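Local coordinates for carbohydrate kinase, FGGY (Novosphingobium aromaticivorans, PDB 3H6E), which probably transfers a phosphate group from ATP to a sugar or a related substrate, although its specific substrate is not known, at residues G243-I247 with L437-L443; E251-T257 with T388-E394. Residue numbers count along the deposited sequence, not the author numbering.

In the fold
The two contacts illustrate how a sheet and the loops that pack against it can share one hydrophobic core. Their centres lie about 13 Å apart. Interaction 2, 251-257 with 388-394, is nested along the chain within interaction 1, 243-247 with 437-443. Segment 243-247 leaves helix 233-241 and leads into strand 252-256, whose parallel neighbour is strand 390-394; segment 437-443 leads into strand 443-445, outermost on its side of the same mixed sheet. Phe244 and Leu443 of interaction 1 both pack on Leu392 of interaction 2, and Ile247 touches Ala252. In this FGGY kinase, of the actin-like ATPase clan, the connection between helix 233-241 and strand 252-256 thus meets the approach to strand 443-445.

Interaction 1: G243-I247 with L437-L443; sequences GFAEI and LRPQGEL
Irregular segments can be joined by a ring held between aliphatic groups, as Phe244 is here. Residues 244-247 form a type I turn, with Ile247 N bonded to Phe244 O at 3.2 Å. Segment 437-443 runs extended through Leu437-Gln440 and then bends around the Phe244 ring, helped by Gly441 with its positive phi. The nearest CA atoms are those of Gly243 and Arg438, 4.6 Å apart; a CB on Gly243 would clash with Pro439 CD. Phe244 takes chi1 m with chi2 near -64°, placing its ring between Pro439, whose CG lies 3.7 Å from the ring centroid, and Leu443, whose CD2 lies 3.6 Å from it over the opposite face: two CH-pi contacts. Leu443, in the mt rotamer, also brings CD1 to 3.7 Å from CD1 of Ile247 (mm). Arg438 (m, t, t) reaches back so that NH1 donates to Gly243 O at 2.7 Å, while the CB of Ala245 lies over its guanidinium, 3.6 Å from NH1. Glu246, chi1 m and chi2 p, places OE1 3.2 Å from Leu443 CB; a water donates to OE1 (2.9 Å) and accepts from Leu443 N (3.0 Å). The whole is a loop-loop junction packed against the mixed sheet of an alpha/beta domain, where the connection from helix 233-241 to strand 252-256 meets the approach to strand 443-445.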
# COMPACT_ATOMS: atom_id res chain seq x y z
N GLY A 243 -15.01 0.77 -5.78
CA GLY A 243 -16.12 1.68 -6.00
C GLY A 243 -16.50 1.75 -7.47
O GLY A 243 -17.66 1.94 -7.81
N PHE A 244 -15.50 1.61 -8.35
CA PHE A 244 -15.74 1.60 -9.78
C PHE A 244 -16.69 0.46 -10.16
O PHE A 244 -16.62 -0.63 -9.59
CB PHE A 244 -14.43 1.48 -10.56
CG PHE A 244 -13.53 2.67 -10.42
CD1 PHE A 244 -13.92 3.91 -10.90
CD2 PHE A 244 -12.28 2.55 -9.82
CE1 PHE A 244 -13.09 5.01 -10.78
CE2 PHE A 244 -11.45 3.65 -9.69
CZ PHE A 244 -11.85 4.88 -10.17
N ALA A 245 -17.57 0.72 -11.12
CA ALA A 245 -18.59 -0.25 -11.51
C ALA A 245 -18.00 -1.53 -12.10
O ALA A 245 -18.61 -2.59 -11.98
CB ALA A 245 -19.58 0.38 -12.49
N GLU A 246 -16.83 -1.43 -12.72
CA GLU A 246 -16.18 -2.59 -13.33
C GLU A 246 -15.43 -3.45 -12.32
O GLU A 246 -15.19 -4.63 -12.55
CB GLU A 246 -15.21 -2.16 -14.44
CG GLU A 246 -15.87 -1.56 -15.67
CD GLU A 246 -16.12 -0.08 -15.52
OE1 GLU A 246 -15.41 0.56 -14.73
OE2 GLU A 246 -17.04 0.44 -16.20
N ILE A 247 -15.06 -2.85 -11.20
CA ILE A 247 -14.29 -3.56 -10.19
C ILE A 247 -15.22 -4.17 -9.16
O ILE A 247 -15.45 -5.38 -9.15
CB ILE A 247 -13.29 -2.62 -9.50
CG1 ILE A 247 -12.53 -1.79 -10.53
CG2 ILE A 247 -12.32 -3.42 -8.63
CD1 ILE A 247 -11.83 -2.62 -11.59
N LEU A 437 -21.34 4.53 -2.73
CA LEU A 437 -20.61 5.70 -3.20
C LEU A 437 -19.46 5.33 -4.13
O LEU A 437 -18.73 4.36 -3.88
CB LEU A 437 -20.10 6.49 -2.00
CG LEU A 437 -19.97 8.01 -2.12
CD1 LEU A 437 -21.18 8.63 -2.81
CD2 LEU A 437 -19.76 8.62 -0.73
N ARG A 438 -19.28 6.10 -5.20
CA ARG A 438 -18.26 5.79 -6.20
C ARG A 438 -17.21 6.89 -6.34
O ARG A 438 -17.46 8.04 -5.96
CB ARG A 438 -18.92 5.51 -7.56
CG ARG A 438 -19.98 4.44 -7.51
CD ARG A 438 -20.27 3.88 -8.90
NE ARG A 438 -21.34 2.89 -8.87
CZ ARG A 438 -21.15 1.58 -8.91
NH1 ARG A 438 -19.92 1.08 -8.99
NH2 ARG A 438 -22.19 0.76 -8.87
N PRO A 439 -16.04 6.55 -6.89
CA PRO A 439 -14.95 7.50 -7.09
C PRO A 439 -15.29 8.55 -8.14
O PRO A 439 -16.40 8.54 -8.69
CB PRO A 439 -13.79 6.62 -7.59
CG PRO A 439 -14.18 5.22 -7.25
CD PRO A 439 -15.67 5.19 -7.32
N GLN A 440 -14.35 9.44 -8.43
CA GLN A 440 -14.53 10.41 -9.50
C GLN A 440 -14.13 9.79 -10.83
O GLN A 440 -13.26 8.91 -10.89
CB GLN A 440 -13.70 11.67 -9.25
CG GLN A 440 -14.34 12.62 -8.25
CD GLN A 440 -15.65 13.18 -8.75
OE1 GLN A 440 -15.71 13.82 -9.80
NE2 GLN A 440 -16.72 12.94 -8.00
N GLY A 441 -14.77 10.23 -11.90
CA GLY A 441 -14.50 9.72 -13.23
C GLY A 441 -15.02 8.31 -13.42
O GLY A 441 -15.81 7.80 -12.63
N GLU A 442 -14.57 7.68 -14.50
CA GLU A 442 -14.92 6.31 -14.80
C GLU A 442 -13.68 5.59 -15.27
O GLU A 442 -12.66 6.22 -15.54
CB GLU A 442 -15.99 6.26 -15.89
CG GLU A 442 -17.33 6.84 -15.48
CD GLU A 442 -18.29 6.95 -16.65
OE1 GLU A 442 -17.82 7.03 -17.80
OE2 GLU A 442 -19.52 6.97 -16.41
N LEU A 443 -13.75 4.26 -15.36
CA LEU A 443 -12.64 3.50 -15.92
C LEU A 443 -12.74 3.46 -17.44
O LEU A 443 -13.81 3.21 -18.00
CB LEU A 443 -12.61 2.08 -15.35
CG LEU A 443 -12.38 2.00 -13.84
CD1 LEU A 443 -12.25 0.55 -13.40
CD2 LEU A 443 -11.15 2.81 -13.44
O HOH W 1 -16.14 3.24 -13.86

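Interaction 2: E251-T257 with T388-E394; sequences EATVLST and TGRILVE
Neighbouring parallel strands bond through alternate residues, as here. The axes of strands 252-256 and 390-394 approach to 4.6 Å, with N-to-C directions 20° apart, in the register Ala252-Arg390 to Ser256-Glu394. Ahead of the strand, Glu251 OE1 lies 2.9 Å from Thr388 OG1, and the carboxylate forms a salt bridge with Arg265. Ala252 CA lies 3.4 Å from Arg390 O, a CA-H...O contact. Thr253 N donates to Arg390 O (2.8 Å) and Thr253 O accepts from Leu392 N (2.9 Å); its OG1 bonds Ser387 and sits 2.8 Å from a water that accepts from Thr388 N. Val254 (t) points to the same face as Leu392, and Val254 CG2 lies 4.4 Å from Leu392 CB, against helix 233-241. Leu255 (tp) repeats the pattern: its N donates to Leu392 O (2.8 Å) and its O accepts from Glu394 N (3.0 Å), while Leu255 CB lies 4.3 Å from Ile391 CG2 on the other face, where Leu382 of helix 363-384 covers Ile391. Thr257 (p) donates from OG1 to Glu394 O at 2.8 Å. This implies a backbone-bonded pair whose apolar centre is buried by helices on both faces, with polar side chains towards its ends.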
# COMPACT_ATOMS: atom_id res chain seq x y z
N GLU A 251 -13.61 -10.43 -9.72
CA GLU A 251 -12.21 -10.82 -9.67
C GLU A 251 -11.42 -9.70 -10.33
O GLU A 251 -11.61 -9.42 -11.52
CB GLU A 251 -12.00 -12.14 -10.41
CG GLU A 251 -10.99 -13.05 -9.73
CD GLU A 251 -9.59 -12.68 -10.08
OE1 GLU A 251 -9.32 -12.49 -11.28
OE2 GLU A 251 -8.75 -12.57 -9.16
N ALA A 252 -10.55 -9.06 -9.57
CA ALA A 252 -9.82 -7.90 -10.07
C ALA A 252 -8.50 -7.73 -9.36
O ALA A 252 -8.32 -8.21 -8.24
CB ALA A 252 -10.66 -6.65 -9.92
N THR A 253 -7.57 -7.04 -10.01
CA THR A 253 -6.28 -6.74 -9.43
C THR A 253 -5.97 -5.25 -9.61
O THR A 253 -6.10 -4.71 -10.70
CB THR A 253 -5.16 -7.55 -10.12
OG1 THR A 253 -5.30 -8.93 -9.79
CG2 THR A 253 -3.79 -7.05 -9.68
N VAL A 254 -5.56 -4.59 -8.53
CA VAL A 254 -5.09 -3.22 -8.62
C VAL A 254 -3.57 -3.20 -8.67
O VAL A 254 -2.90 -3.77 -7.80
CB VAL A 254 -5.59 -2.35 -7.46
CG1 VAL A 254 -5.02 -0.94 -7.58
CG2 VAL A 254 -7.12 -2.30 -7.44
N LEU A 255 -3.02 -2.56 -9.69
CA LEU A 255 -1.58 -2.46 -9.83
C LEU A 255 -1.15 -1.02 -9.60
O LEU A 255 -1.33 -0.17 -10.47
CB LEU A 255 -1.14 -2.91 -11.22
CG LEU A 255 0.37 -2.77 -11.47
CD1 LEU A 255 1.11 -3.95 -10.86
CD2 LEU A 255 0.67 -2.67 -12.95
N SER A 256 -0.58 -0.76 -8.43
CA SER A 256 -0.10 0.58 -8.13
C SER A 256 1.34 0.75 -8.61
O SER A 256 2.14 -0.19 -8.59
CB SER A 256 -0.22 0.90 -6.64
OG SER A 256 0.59 0.06 -5.86
N THR A 257 1.67 1.95 -9.07
CA THR A 257 2.99 2.22 -9.62
C THR A 257 3.63 3.43 -8.95
O THR A 257 2.96 4.18 -8.23
CB THR A 257 2.93 2.42 -11.15
OG1 THR A 257 2.24 3.64 -11.46
CG2 THR A 257 2.22 1.25 -11.81
N THR A 388 -6.07 -12.07 -13.05
CA THR A 388 -6.79 -12.21 -14.31
C THR A 388 -8.00 -11.29 -14.35
O THR A 388 -8.36 -10.68 -13.34
CB THR A 388 -7.30 -13.65 -14.51
OG1 THR A 388 -8.10 -14.03 -13.39
CG2 THR A 388 -6.14 -14.62 -14.67
N GLY A 389 -8.61 -11.19 -15.52
CA GLY A 389 -9.91 -10.54 -15.66
C GLY A 389 -9.88 -9.03 -15.76
O GLY A 389 -10.14 -8.47 -16.82
N ARG A 390 -9.59 -8.37 -14.65
CA ARG A 390 -9.60 -6.92 -14.59
C ARG A 390 -8.37 -6.40 -13.87
O ARG A 390 -8.08 -6.82 -12.75
CB ARG A 390 -10.86 -6.43 -13.88
CG ARG A 390 -12.14 -7.03 -14.45
CD ARG A 390 -13.30 -6.84 -13.50
NE ARG A 390 -14.26 -7.94 -13.63
CZ ARG A 390 -15.38 -7.88 -14.33
NH1 ARG A 390 -15.71 -6.77 -14.98
NH2 ARG A 390 -16.18 -8.94 -14.38
N ILE A 391 -7.65 -5.50 -14.52
CA ILE A 391 -6.50 -4.86 -13.89
C ILE A 391 -6.63 -3.35 -13.94
O ILE A 391 -6.82 -2.76 -15.00
CB ILE A 391 -5.18 -5.28 -14.56
CG1 ILE A 391 -5.03 -6.80 -14.53
CG2 ILE A 391 -4.00 -4.62 -13.86
CD1 ILE A 391 -3.66 -7.28 -14.92
N LEU A 392 -6.55 -2.72 -12.77
CA LEU A 392 -6.61 -1.27 -12.68
C LEU A 392 -5.24 -0.71 -12.36
O LEU A 392 -4.69 -0.97 -11.29
CB LEU A 392 -7.62 -0.85 -11.61
CG LEU A 392 -7.61 0.61 -11.16
CD1 LEU A 392 -7.70 1.55 -12.35
CD2 LEU A 392 -8.73 0.85 -10.16
N VAL A 393 -4.67 0.03 -13.30
CA VAL A 393 -3.38 0.68 -13.09
C VAL A 393 -3.59 2.04 -12.42
O VAL A 393 -4.45 2.82 -12.83
CB VAL A 393 -2.61 0.88 -14.41
CG1 VAL A 393 -1.21 1.40 -14.14
CG2 VAL A 393 -2.54 -0.43 -15.19
N GLU A 394 -2.81 2.31 -11.38
CA GLU A 394 -2.85 3.59 -10.69
C GLU A 394 -1.42 4.10 -10.48
O GLU A 394 -0.46 3.44 -10.87
CB GLU A 394 -3.57 3.47 -9.35
CG GLU A 394 -4.96 2.89 -9.46
CD GLU A 394 -5.74 3.00 -8.17
OE1 GLU A 394 -5.11 3.18 -7.11
OE2 GLU A 394 -6.99 2.91 -8.22
O HOH W 2 -7.39 -10.61 -10.69